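Local coordinates for protein putative xylanase (Bacteroides fragilis, PDB 2P1G) that is of uncertain function, named a putative xylanase, although its fold is probably that of an amidase-like relative of the papain-like cysteine peptidases, at residues 15-20 against 214-219; 45-50 against 190-195; 180-185 against 228-233; 200-205 against 219-224; 111-116 against 158-163. All blocks are in the same frame, centred on the assembly; numbering follows the deposited sequence.

Contact 1 (15-20 against 214-219); sequences GFVDTP and VVVGKT
Val214 sets its side chain against the carbonyl oxygen of Phe16. CB of Val214 lies 3.2 Å from Phe16 O, and both methyls follow, CG1 at 3.6 Å and CG2 at 3.7 Å from that same oxygen. With CG1 anti to the backbone N (chi1 175°), this methyl also reaches CB of Phe16. Two backbone bonds grip Val214 from both its polar atoms: Asp18 N donates to Val214 O over 2.8 Å, and Val214 N donates to Thr19 O over 2.8 Å in the plane of that carbonyl. Further along, the contact thins to one distant methyl pair, Val17 CG2 with Val216 CG2 at 4.5 Å.

The shape of 16-19 is what presents these groups. It is a type II beta turn, with Asp18 at positive phi in its third position. Thr19 N and Thr19 OG1 both donate to Phe16 O, at 2.9 Å each and from the same face of the carbonyl; the hydroxyl stands above the plane. The turn is therefore closed on the very oxygen that Val214 packs against.

Outward from here, the Phe16 ring meets Phe46 edge-to-face and touches Tyr49 and Met53, while Val17, Val214 and Val216 rest on Leu205. The turn thus bonds to the backbone of strand 213-216, which pairs with strand 201-208 in the sheet, and the Phe16 side chain reaches helix 43-54.

Contact 2 (45-50 against 190-195); sequences TFVEYA and SHMGIA
Val47 and Gly193 bring helix 45-50 and strand 191-195 together, their CA atoms 6.5 Å apart. The two axes run in broadly the same direction, at 40° to each other, and approach to 8.2 Å. No hydrogen bond passes between the segments; what joins them is apolar packing. On the strand, Met192 and Ile194 both send CB toward the helix, with Gly193 between them offering its backbone. On the helix, Phe46, Val47 and Ala50 face the strand.

Val47 is placed over the middle of this row. Its CG2 lies 4.0 Å from Gly193 CA, and its CB is 4.0 Å from the terminal methyl CE of Met192. The Met192 chain bends at its last torsion (chi3 -43°), which sets CE beside the valine, and the two side chains cross at about a right angle.

The arrangement is consistent with the papain-like fold of the clan to which the family is assigned, in which a helix packs on an antiparallel sheet. Beyond Val47, Ile177 of the neighbouring strand extends the apolar layer.

Toward the other end Ile194 reaches out with CD1, which sits between two helix residues: it is 3.8 Å from Phe46 CZ and 3.9 Å from Ala50 CB. Phe46 and Ile194 cross at about a right angle, the methyl meeting the ring obliquely. The far side of helix 45-50 is polar as well as buried: Glu48 forms a salt bridge with Arg76 and a hydrogen bond to Trp95.

Contact 3 (180-185 against 228-233); sequences LTTNTP and RKSLTG
Thr182 meets Ser230 by way of its hydroxyl. From the backbone outward, CB of Thr182 lies 3.4 Å from Ser230 O; OG1, anti to the backbone N (chi1 -179°), then donates to that oxygen over 2.9 Å from above the carbonyl plane; the methyl CG2 instead touches Ser190 of the next strand. OG1 also accepts from Thr184 N at 3.1 Å, so the hydroxyl closes an ST turn where strand 177-182 ends. Ser230 O takes a second bond, from Asn183 N at 3.0 Å.

Strands 180-182 and 231-233 are antiparallel neighbours in the main sheet, their axes 123° apart; Thr182 and Leu231 form a non-hydrogen-bonded pair. Segment 228-231 is a type I beta turn that leads from helix 221-226 into the second strand.

Thr181, on the face opposite to Thr182, is hydrogen-bonded through OG1 to Thr232 OG1 at 2.8 Å, with the side chains crossing at about a right angle. A water lies 2.6 Å from Thr232 OG1 and donates to Thr182 O. Deeper in, Leu180 CD1 packs on Leu231 CD1 at 3.8 Å, next to Leu225, while Leu231 CD2 sits over the centre of the Arg228 guanidinium.

Contact 4 (200-205 against 219-224); sequences GQLHLL and TALSQM
Leu202 and Leu221 make the dense part of this contact. Their side chains lie side by side and point the same way, CD2 of Leu202 being 3.8 Å from CD2 of Leu221, and Leu221 N donates a nearly straight bond to Leu202 O (2.8 Å, 167° at the hydrogen) in the plane of the carbonyl. The His203 ring adds a flat surface: Ala220 CA stands over its centre, 4.1 Å from the ring centroid, a CH-pi contact. Both ring nitrogens are engaged, ND1 with Gly217 O and NE2 with Gln201 OE1, the latter almost in the ring plane; if the Gln201 amide is placed correctly, this is consistent with a protonated imidazole. Farther along, Leu204 CD2 rests on Met224 CE at 3.9 Å, the chains crossing at about a right angle.

Against these packed leucines, the Gln201 rim is loose: its closest approach to Ala220 is CD to CB at 4.3 Å. Water enters at two separate places, between Leu204 N and Thr219 O, and beside the bond from Leu221 N to Leu202 O.

Ala220 occupies the N-cap position of helix 221-226 and has no side-chain acceptor. Leu202 O accepts from Leu221 N, and the water that accepts from Ser222 N lies 3.0 Å from Leu202 O, so the start of the helix that follows the 201-208/213-216 hairpin is bonded to the hairpin's own first strand.

Contact 5 (111-116 against 158-163); sequences AYSPFK and YLPKDK
Pro160 lies over one face of the Phe115 ring, in a CH-pi contact. Its CG stands 3.8 Å from the ring centroid, 24° off the normal and shifted toward the rim, while CD is 3.5 Å from Phe115 CD2. Proline and phenylalanine cross at about a right angle. At the ring's edge, in plane, is Ser113 OG, and CE of Lys163 comes within 4.0 Å of Phe115 CZ. The Tyr158 ring has Pro160 N over one face, toward its rim, and Lys116 N at its edge; CE2 of Tyr158 also packs on Phe115 CB at 3.8 Å.

Three hydrogen bonds involve the backbone. Ser113 OG, set anti to the backbone N (chi1 179°), donates to Tyr158 O over 2.7 Å from above the carbonyl plane, and accepts from Phe115 N at 3.2 Å, forming an ST turn just after helix 108-112. Tyr158 N donates to Phe115 O over 3.0 Å, beside the small two-stranded antiparallel sheet of strands 116-118 and 155-157.

Ser113, buried, thus has its hydroxyl used both as donor and as acceptor, one bond across to the other segment and one back to its own turn, while the Phe115 side chain packs on Pro160, Tyr158 and Lys163 by apolar contact and its backbone is hydrogen-bonded.

How the contacts relate
From the N terminus, segment 15-20 opens the loop that contact 1 closes at 214-219; within it, helix 45-50 opens contact 2, and contact 5 (111-116 with 158-163) is nested inside that. Segment 180-185 then opens contact 3 before 190-195 closes contact 2, so these two cross. Contact 4 begins at 200-205, crosses contact 1, shares Thr219 with it, and is nested inside contact 3, which ends last at 228-233 and also crosses contact 1. All five reach one antiparallel sheet: contact 1 the edge strand 213-216, contact 2 its helix-covered face, contacts 3 and 5 the strands 231-238 and 159-160 joined through Lys161, and contact 4 helix 221-226.

Contact 1 (15-20 against 214-219)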
# COMPACT_ATOMS: atom_id res chain seq x y z
N GLY A 15 -15.70 4.45 5.70
CA GLY A 15 -15.84 4.91 7.08
C GLY A 15 -14.72 5.82 7.55
O GLY A 15 -14.82 6.50 8.59
N PHE A 16 -13.63 5.86 6.77
CA PHE A 16 -12.48 6.69 7.11
C PHE A 16 -12.51 8.05 6.44
O PHE A 16 -11.60 8.86 6.65
CB PHE A 16 -11.19 5.99 6.69
CG PHE A 16 -10.76 4.91 7.63
CD1 PHE A 16 -9.87 5.19 8.66
CD2 PHE A 16 -11.23 3.62 7.47
CE1 PHE A 16 -9.46 4.19 9.54
CE2 PHE A 16 -10.81 2.59 8.36
CZ PHE A 16 -9.93 2.89 9.37
N VAL A 17 -13.52 8.31 5.62
CA VAL A 17 -13.52 9.58 4.87
C VAL A 17 -13.41 10.76 5.85
O VAL A 17 -14.13 10.82 6.84
CB VAL A 17 -14.72 9.67 3.88
CG1 VAL A 17 -14.92 11.10 3.34
CG2 VAL A 17 -14.51 8.71 2.71
N ASP A 18 -12.48 11.67 5.55
CA ASP A 18 -12.22 12.88 6.35
C ASP A 18 -11.29 12.67 7.54
O ASP A 18 -10.94 13.63 8.21
CB ASP A 18 -13.52 13.56 6.80
CG ASP A 18 -14.30 14.16 5.66
OD1 ASP A 18 -13.67 14.62 4.68
OD2 ASP A 18 -15.54 14.16 5.75
N THR A 19 -10.88 11.43 7.79
CA THR A 19 -9.85 11.15 8.80
C THR A 19 -8.56 11.86 8.39
O THR A 19 -8.14 11.75 7.24
CB THR A 19 -9.58 9.63 8.94
OG1 THR A 19 -10.77 8.97 9.38
CG2 THR A 19 -8.45 9.34 9.96
N PRO A 20 -7.96 12.63 9.31
CA PRO A 20 -6.76 13.39 8.98
C PRO A 20 -5.61 12.50 8.54
O PRO A 20 -5.45 11.40 9.05
CB PRO A 20 -6.39 14.07 10.31
CG PRO A 20 -7.66 14.09 11.10
CD PRO A 20 -8.42 12.87 10.70
N VAL A 214 -8.25 11.56 4.41
CA VAL A 214 -8.80 10.49 3.55
C VAL A 214 -9.92 11.07 2.71
O VAL A 214 -10.85 11.67 3.25
CB VAL A 214 -9.35 9.29 4.36
CG1 VAL A 214 -10.03 8.25 3.43
CG2 VAL A 214 -8.23 8.63 5.16
N VAL A 215 -9.83 10.90 1.38
CA VAL A 215 -10.84 11.44 0.45
C VAL A 215 -11.15 10.46 -0.68
O VAL A 215 -10.34 9.60 -1.02
CB VAL A 215 -10.35 12.76 -0.22
CG1 VAL A 215 -10.06 13.83 0.82
CG2 VAL A 215 -9.11 12.50 -1.09
N VAL A 216 -12.34 10.60 -1.26
CA VAL A 216 -12.59 10.04 -2.58
C VAL A 216 -12.04 11.10 -3.54
O VAL A 216 -12.53 12.26 -3.57
CB VAL A 216 -14.10 9.79 -2.80
CG1 VAL A 216 -14.39 9.30 -4.22
CG2 VAL A 216 -14.62 8.77 -1.77
N GLY A 217 -11.01 10.75 -4.30
CA GLY A 217 -10.34 11.69 -5.20
C GLY A 217 -11.32 12.30 -6.18
O GLY A 217 -12.24 11.61 -6.64
N LYS A 218 -11.17 13.60 -6.45
CA LYS A 218 -12.02 14.31 -7.41
C LYS A 218 -11.69 13.98 -8.86
O LYS A 218 -12.54 14.07 -9.76
CB LYS A 218 -11.90 15.83 -7.21
CG LYS A 218 -12.43 16.35 -5.86
CD LYS A 218 -12.67 17.87 -5.91
CE LYS A 218 -11.35 18.67 -5.89
NZ LYS A 218 -10.94 19.07 -4.51
N THR A 219 -10.43 13.62 -9.11
CA THR A 219 -9.99 13.37 -10.46
C THR A 219 -9.91 11.87 -10.70
O THR A 219 -9.42 11.14 -9.82
CB THR A 219 -8.62 14.04 -10.70
OG1 THR A 219 -7.65 13.41 -9.88
CG2 THR A 219 -8.67 15.52 -10.29

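Contact 2 (45-50 against 190-195)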
# COMPACT_ATOMS: atom_id res chain seq x y z
N THR A 45 -1.24 2.95 6.01
CA THR A 45 -1.96 2.46 7.20
C THR A 45 -3.47 2.51 6.94
O THR A 45 -4.20 1.65 7.42
CB THR A 45 -1.59 3.18 8.51
OG1 THR A 45 -2.03 4.53 8.48
CG2 THR A 45 -0.10 3.13 8.74
N PHE A 46 -3.92 3.48 6.14
CA PHE A 46 -5.33 3.53 5.78
C PHE A 46 -5.76 2.21 5.16
O PHE A 46 -6.71 1.57 5.62
CB PHE A 46 -5.64 4.71 4.82
CG PHE A 46 -6.98 4.60 4.15
CD1 PHE A 46 -8.14 4.33 4.91
CD2 PHE A 46 -7.10 4.72 2.77
CE1 PHE A 46 -9.38 4.20 4.31
CE2 PHE A 46 -8.37 4.60 2.14
CZ PHE A 46 -9.51 4.36 2.93
N VAL A 47 -5.06 1.78 4.12
CA VAL A 47 -5.41 0.54 3.44
C VAL A 47 -5.29 -0.67 4.36
O VAL A 47 -6.15 -1.55 4.33
CB VAL A 47 -4.61 0.40 2.14
CG1 VAL A 47 -4.78 -0.98 1.52
CG2 VAL A 47 -5.02 1.50 1.16
N GLU A 48 -4.27 -0.68 5.22
CA GLU A 48 -4.08 -1.81 6.13
C GLU A 48 -5.26 -1.92 7.08
O GLU A 48 -5.74 -3.03 7.31
CB GLU A 48 -2.81 -1.68 6.96
CG GLU A 48 -1.51 -1.79 6.16
CD GLU A 48 -0.28 -1.62 7.06
OE1 GLU A 48 -0.31 -0.78 8.01
OE2 GLU A 48 0.70 -2.30 6.79
N TYR A 49 -5.71 -0.79 7.64
CA TYR A 49 -6.85 -0.84 8.58
C TYR A 49 -8.10 -1.32 7.86
O TYR A 49 -8.80 -2.19 8.35
CB TYR A 49 -7.13 0.50 9.28
CG TYR A 49 -5.97 1.01 10.12
CD1 TYR A 49 -5.28 0.15 10.99
CD2 TYR A 49 -5.58 2.35 10.06
CE1 TYR A 49 -4.21 0.60 11.74
CE2 TYR A 49 -4.49 2.82 10.82
CZ TYR A 49 -3.82 1.93 11.66
OH TYR A 49 -2.75 2.36 12.42
N ALA A 50 -8.37 -0.73 6.69
CA ALA A 50 -9.52 -1.11 5.87
C ALA A 50 -9.52 -2.62 5.58
O ALA A 50 -10.54 -3.31 5.78
CB ALA A 50 -9.52 -0.31 4.56
N SER A 190 4.52 4.37 -5.34
CA SER A 190 4.59 5.62 -4.62
C SER A 190 3.39 5.83 -3.72
O SER A 190 3.47 6.58 -2.75
CB SER A 190 4.69 6.76 -5.60
OG SER A 190 3.59 6.74 -6.46
N HIS A 191 2.28 5.15 -4.02
CA HIS A 191 1.01 5.43 -3.34
C HIS A 191 0.08 4.23 -3.53
O HIS A 191 0.23 3.49 -4.48
CB HIS A 191 0.39 6.65 -4.01
CG HIS A 191 -0.73 7.27 -3.24
ND1 HIS A 191 -1.93 7.61 -3.83
CD2 HIS A 191 -0.83 7.63 -1.94
CE1 HIS A 191 -2.73 8.14 -2.92
NE2 HIS A 191 -2.09 8.16 -1.77
N MET A 192 -0.85 4.03 -2.60
CA MET A 192 -1.89 3.01 -2.75
C MET A 192 -3.23 3.65 -2.35
O MET A 192 -3.28 4.67 -1.66
CB MET A 192 -1.67 1.82 -1.80
CG MET A 192 -0.75 0.60 -2.21
SD MET A 192 -1.00 -0.81 -1.00
CE MET A 192 -1.01 0.15 0.50
N GLY A 193 -4.31 3.02 -2.76
CA GLY A 193 -5.65 3.44 -2.33
C GLY A 193 -6.64 2.36 -2.70
O GLY A 193 -6.24 1.25 -3.09
N ILE A 194 -7.93 2.69 -2.61
CA ILE A 194 -8.98 1.71 -2.88
C ILE A 194 -9.81 2.21 -4.07
O ILE A 194 -10.22 3.39 -4.11
CB ILE A 194 -9.88 1.51 -1.63
CG1 ILE A 194 -9.04 1.01 -0.45
CG2 ILE A 194 -11.03 0.53 -1.95
CD1 ILE A 194 -9.75 1.15 0.90
N ALA A 195 -10.08 1.31 -5.02
CA ALA A 195 -10.88 1.65 -6.21
C ALA A 195 -12.32 1.93 -5.82
O ALA A 195 -12.92 1.23 -5.00
CB ALA A 195 -10.83 0.52 -7.22

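Contact 3 (180-185 against 228-233)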
# COMPACT_ATOMS: atom_id res chain seq x y z
N LEU A 180 -0.10 2.46 -7.11
CA LEU A 180 0.36 3.31 -8.21
C LEU A 180 1.87 3.11 -8.34
O LEU A 180 2.64 3.45 -7.42
CB LEU A 180 0.08 4.77 -7.89
CG LEU A 180 -1.37 5.24 -7.74
CD1 LEU A 180 -1.43 6.73 -7.95
CD2 LEU A 180 -2.30 4.56 -8.68
N THR A 181 2.27 2.56 -9.48
CA THR A 181 3.66 2.19 -9.75
C THR A 181 4.41 3.42 -10.23
O THR A 181 3.82 4.33 -10.82
CB THR A 181 3.79 1.03 -10.79
OG1 THR A 181 3.13 1.37 -12.01
CG2 THR A 181 3.15 -0.25 -10.25
N THR A 182 5.72 3.42 -9.97
CA THR A 182 6.56 4.59 -10.21
C THR A 182 7.90 4.16 -10.80
O THR A 182 8.33 3.02 -10.59
CB THR A 182 6.77 5.43 -8.90
OG1 THR A 182 7.58 6.59 -9.19
CG2 THR A 182 7.48 4.61 -7.78
N ASN A 183 8.54 5.08 -11.53
CA ASN A 183 9.90 4.83 -12.03
C ASN A 183 10.90 5.70 -11.31
O ASN A 183 12.05 5.83 -11.73
CB ASN A 183 9.97 5.07 -13.54
CG ASN A 183 9.51 6.46 -13.94
OD1 ASN A 183 9.47 7.40 -13.13
ND2 ASN A 183 9.23 6.62 -15.25
N THR A 184 10.47 6.31 -10.21
CA THR A 184 11.39 7.16 -9.45
C THR A 184 12.50 6.27 -8.87
O THR A 184 12.24 5.13 -8.47
CB THR A 184 10.65 7.99 -8.37
OG1 THR A 184 11.48 9.08 -7.94
CG2 THR A 184 10.23 7.14 -7.19
N PRO A 185 13.76 6.76 -8.91
CA PRO A 185 14.86 5.92 -8.46
C PRO A 185 14.63 5.28 -7.11
O PRO A 185 14.30 5.96 -6.13
CB PRO A 185 16.04 6.92 -8.39
CG PRO A 185 15.75 7.88 -9.48
CD PRO A 185 14.23 8.06 -9.44
N ARG A 228 1.22 12.81 -13.77
CA ARG A 228 2.52 12.71 -13.10
C ARG A 228 3.50 11.89 -13.94
O ARG A 228 3.26 10.71 -14.20
CB ARG A 228 2.34 12.08 -11.70
CG ARG A 228 1.99 13.07 -10.54
CD ARG A 228 1.83 12.37 -9.18
NE ARG A 228 3.13 11.94 -8.61
CZ ARG A 228 3.31 11.10 -7.59
NH1 ARG A 228 2.28 10.54 -6.94
NH2 ARG A 228 4.54 10.81 -7.20
N LYS A 229 4.63 12.50 -14.35
CA LYS A 229 5.58 11.81 -15.21
C LYS A 229 6.25 10.61 -14.53
O LYS A 229 6.60 9.63 -15.20
CB LYS A 229 6.66 12.78 -15.73
CG LYS A 229 6.11 13.79 -16.71
CD LYS A 229 7.21 14.60 -17.38
CE LYS A 229 6.59 15.60 -18.36
NZ LYS A 229 7.61 16.24 -19.25
N SER A 230 6.38 10.68 -13.20
CA SER A 230 6.99 9.60 -12.40
C SER A 230 6.07 8.39 -12.17
O SER A 230 6.54 7.34 -11.74
CB SER A 230 7.48 10.15 -11.06
OG SER A 230 6.39 10.48 -10.20
N LEU A 231 4.77 8.54 -12.44
CA LEU A 231 3.86 7.39 -12.34
C LEU A 231 3.81 6.62 -13.65
O LEU A 231 3.77 7.21 -14.73
CB LEU A 231 2.46 7.84 -11.93
CG LEU A 231 2.39 8.45 -10.53
CD1 LEU A 231 0.94 8.80 -10.16
CD2 LEU A 231 3.05 7.55 -9.46
N THR A 232 3.81 5.29 -13.56
CA THR A 232 3.87 4.49 -14.76
C THR A 232 2.62 3.65 -15.00
O THR A 232 2.37 3.23 -16.13
CB THR A 232 5.10 3.57 -14.75
OG1 THR A 232 5.05 2.70 -13.61
CG2 THR A 232 6.41 4.41 -14.71
N GLY A 233 1.84 3.39 -13.94
CA GLY A 233 0.76 2.42 -14.08
C GLY A 233 0.20 2.02 -12.74
O GLY A 233 0.39 2.76 -11.75
O HOH W 1 7.12 1.16 -13.01

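Contact 4 (200-205 against 219-224)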
# COMPACT_ATOMS: atom_id res chain seq x y z
N GLY A 200 -19.56 6.72 -12.97
CA GLY A 200 -19.07 5.85 -14.05
C GLY A 200 -17.56 5.87 -14.20
O GLY A 200 -17.00 5.12 -15.01
N GLN A 201 -16.88 6.74 -13.47
CA GLN A 201 -15.42 6.88 -13.57
C GLN A 201 -14.75 6.10 -12.46
O GLN A 201 -15.26 6.04 -11.34
CB GLN A 201 -15.02 8.33 -13.42
CG GLN A 201 -15.41 9.25 -14.57
CD GLN A 201 -15.06 10.71 -14.27
OE1 GLN A 201 -15.19 11.17 -13.13
NE2 GLN A 201 -14.59 11.44 -15.30
N LEU A 202 -13.60 5.50 -12.76
CA LEU A 202 -12.78 4.87 -11.75
C LEU A 202 -12.00 5.95 -10.99
O LEU A 202 -11.15 6.64 -11.59
CB LEU A 202 -11.81 3.86 -12.40
CG LEU A 202 -10.78 3.24 -11.42
CD1 LEU A 202 -11.44 2.51 -10.23
CD2 LEU A 202 -9.85 2.29 -12.17
N HIS A 203 -12.32 6.09 -9.70
CA HIS A 203 -11.63 7.00 -8.78
C HIS A 203 -10.86 6.23 -7.70
O HIS A 203 -10.94 5.00 -7.62
CB HIS A 203 -12.65 7.95 -8.11
CG HIS A 203 -13.22 8.98 -9.04
ND1 HIS A 203 -12.89 10.31 -8.97
CD2 HIS A 203 -14.07 8.86 -10.09
CE1 HIS A 203 -13.52 10.97 -9.93
NE2 HIS A 203 -14.24 10.11 -10.63
N LEU A 204 -10.13 6.96 -6.87
CA LEU A 204 -9.34 6.39 -5.80
C LEU A 204 -9.76 6.96 -4.47
O LEU A 204 -9.79 8.19 -4.29
CB LEU A 204 -7.85 6.68 -6.03
CG LEU A 204 -6.89 5.79 -5.24
CD1 LEU A 204 -6.85 4.37 -5.81
CD2 LEU A 204 -5.50 6.43 -5.29
N LEU A 205 -10.11 6.07 -3.55
CA LEU A 205 -10.31 6.41 -2.16
C LEU A 205 -8.95 6.23 -1.48
O LEU A 205 -8.39 5.14 -1.50
CB LEU A 205 -11.37 5.46 -1.56
CG LEU A 205 -11.55 5.46 -0.03
CD1 LEU A 205 -12.00 6.83 0.53
CD2 LEU A 205 -12.51 4.34 0.38
N THR A 219 -10.43 13.62 -9.11
CA THR A 219 -9.99 13.37 -10.46
C THR A 219 -9.91 11.87 -10.70
O THR A 219 -9.42 11.14 -9.82
CB THR A 219 -8.62 14.04 -10.70
OG1 THR A 219 -7.65 13.41 -9.88
CG2 THR A 219 -8.67 15.52 -10.29
N ALA A 220 -10.40 11.42 -11.85
CA ALA A 220 -10.36 10.01 -12.22
C ALA A 220 -8.93 9.48 -12.09
O ALA A 220 -7.96 10.21 -12.35
CB ALA A 220 -10.88 9.80 -13.65
N LEU A 221 -8.80 8.23 -11.69
CA LEU A 221 -7.48 7.62 -11.51
C LEU A 221 -6.58 7.77 -12.74
O LEU A 221 -5.39 8.07 -12.61
CB LEU A 221 -7.63 6.15 -11.11
CG LEU A 221 -6.35 5.31 -10.97
CD1 LEU A 221 -5.45 5.89 -9.89
CD2 LEU A 221 -6.72 3.88 -10.62
N SER A 222 -7.12 7.53 -13.93
CA SER A 222 -6.34 7.63 -15.15
C SER A 222 -5.69 9.01 -15.31
O SER A 222 -4.55 9.12 -15.76
CB SER A 222 -7.18 7.28 -16.38
OG SER A 222 -8.26 8.19 -16.52
N GLN A 223 -6.41 10.06 -14.87
CA GLN A 223 -5.88 11.42 -14.95
C GLN A 223 -4.82 11.67 -13.87
O GLN A 223 -3.81 12.31 -14.15
CB GLN A 223 -6.99 12.46 -14.85
CG GLN A 223 -6.51 13.88 -15.18
CD GLN A 223 -7.62 14.91 -15.16
OE1 GLN A 223 -8.54 14.87 -16.00
NE2 GLN A 223 -7.55 15.84 -14.21
N MET A 224 -5.03 11.14 -12.66
CA MET A 224 -4.01 11.20 -11.59
C MET A 224 -2.69 10.62 -12.10
O MET A 224 -1.61 11.19 -11.86
CB MET A 224 -4.45 10.41 -10.34
CG MET A 224 -5.66 10.93 -9.58
SD MET A 224 -6.16 9.85 -8.18
CE MET A 224 -4.57 9.53 -7.42
O HOH W 2 -9.62 6.00 -14.10
O HOH W 3 -9.70 9.63 -7.67

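Contact 5 (111-116 against 158-163)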
# COMPACT_ATOMS: atom_id res chain seq x y z
N ALA A 111 -3.21 -11.76 -13.18
CA ALA A 111 -4.14 -12.62 -13.91
C ALA A 111 -4.51 -12.04 -15.28
O ALA A 111 -4.84 -12.80 -16.21
CB ALA A 111 -5.38 -12.85 -13.09
N TYR A 112 -4.47 -10.73 -15.41
CA TYR A 112 -5.02 -10.06 -16.60
C TYR A 112 -4.01 -9.38 -17.52
O TYR A 112 -4.17 -9.36 -18.74
CB TYR A 112 -6.05 -9.01 -16.18
CG TYR A 112 -7.39 -9.58 -15.81
CD1 TYR A 112 -8.44 -9.64 -16.76
CD2 TYR A 112 -7.63 -10.04 -14.54
CE1 TYR A 112 -9.70 -10.16 -16.41
CE2 TYR A 112 -8.88 -10.56 -14.19
CZ TYR A 112 -9.90 -10.61 -15.12
OH TYR A 112 -11.11 -11.12 -14.73
N SER A 113 -2.98 -8.77 -16.94
CA SER A 113 -2.10 -7.95 -17.75
C SER A 113 -0.85 -8.69 -18.18
O SER A 113 -0.20 -9.37 -17.36
CB SER A 113 -1.74 -6.66 -17.02
OG SER A 113 -0.85 -5.90 -17.84
N PRO A 114 -0.48 -8.55 -19.47
CA PRO A 114 0.78 -9.15 -19.95
C PRO A 114 2.00 -8.27 -19.69
O PRO A 114 3.12 -8.73 -19.95
CB PRO A 114 0.55 -9.28 -21.46
CG PRO A 114 -0.33 -8.10 -21.78
CD PRO A 114 -1.19 -7.84 -20.56
N PHE A 115 1.80 -7.05 -19.18
CA PHE A 115 2.88 -6.08 -19.00
C PHE A 115 3.54 -6.27 -17.65
O PHE A 115 2.88 -6.67 -16.70
CB PHE A 115 2.38 -4.64 -19.12
CG PHE A 115 1.80 -4.31 -20.47
CD1 PHE A 115 2.64 -3.84 -21.50
CD2 PHE A 115 0.44 -4.44 -20.72
CE1 PHE A 115 2.10 -3.51 -22.75
CE2 PHE A 115 -0.10 -4.12 -21.98
CZ PHE A 115 0.73 -3.65 -22.98
N LYS A 116 4.83 -5.98 -17.58
CA LYS A 116 5.60 -6.27 -16.37
C LYS A 116 6.60 -5.18 -16.06
O LYS A 116 7.06 -4.47 -16.96
CB LYS A 116 6.32 -7.61 -16.50
CG LYS A 116 5.40 -8.81 -16.44
CD LYS A 116 6.09 -10.06 -16.93
CE LYS A 116 5.13 -11.23 -16.81
NZ LYS A 116 5.70 -12.53 -17.27
N TYR A 158 1.89 -5.44 -14.16
CA TYR A 158 1.20 -4.16 -13.88
C TYR A 158 0.43 -3.75 -15.10
O TYR A 158 0.60 -4.35 -16.16
CB TYR A 158 2.19 -3.05 -13.44
CG TYR A 158 2.89 -2.32 -14.60
CD1 TYR A 158 2.86 -0.92 -14.69
CD2 TYR A 158 3.58 -3.02 -15.59
CE1 TYR A 158 3.49 -0.24 -15.75
CE2 TYR A 158 4.22 -2.35 -16.65
CZ TYR A 158 4.16 -0.98 -16.72
OH TYR A 158 4.79 -0.33 -17.77
N LEU A 159 -0.42 -2.75 -14.95
CA LEU A 159 -1.10 -2.16 -16.08
C LEU A 159 -0.51 -0.80 -16.37
O LEU A 159 -0.61 0.08 -15.53
CB LEU A 159 -2.59 -1.95 -15.77
CG LEU A 159 -3.46 -1.48 -16.96
CD1 LEU A 159 -3.67 -2.60 -18.02
CD2 LEU A 159 -4.79 -0.98 -16.45
N PRO A 160 0.09 -0.62 -17.55
CA PRO A 160 0.61 0.68 -17.94
C PRO A 160 -0.48 1.74 -17.94
O PRO A 160 -1.59 1.47 -18.38
CB PRO A 160 1.18 0.43 -19.34
CG PRO A 160 1.50 -1.04 -19.36
CD PRO A 160 0.33 -1.63 -18.60
N LYS A 161 -0.16 2.94 -17.46
CA LYS A 161 -1.16 3.99 -17.34
C LYS A 161 -1.80 4.34 -18.69
O LYS A 161 -2.96 4.75 -18.72
CB LYS A 161 -0.61 5.24 -16.68
CG LYS A 161 0.54 5.95 -17.44
CD LYS A 161 1.03 7.14 -16.62
CE LYS A 161 1.94 8.09 -17.41
NZ LYS A 161 2.53 9.06 -16.41
N ASP A 162 -1.07 4.18 -19.80
CA ASP A 162 -1.71 4.44 -21.10
C ASP A 162 -2.80 3.42 -21.48
O ASP A 162 -3.53 3.61 -22.47
CB ASP A 162 -0.69 4.73 -22.24
CG ASP A 162 0.10 3.50 -22.68
OD1 ASP A 162 -0.00 2.43 -22.05
OD2 ASP A 162 0.87 3.60 -23.68
N LYS A 163 -2.94 2.37 -20.68
CA LYS A 163 -3.98 1.35 -20.91
C LYS A 163 -5.21 1.57 -20.04
O LYS A 163 -6.19 0.82 -20.12
CB LYS A 163 -3.42 -0.07 -20.71
CG LYS A 163 -2.17 -0.36 -21.56
CD LYS A 163 -2.47 -0.14 -23.06
CE LYS A 163 -1.22 -0.34 -23.92
NZ LYS A 163 -1.52 0.00 -25.35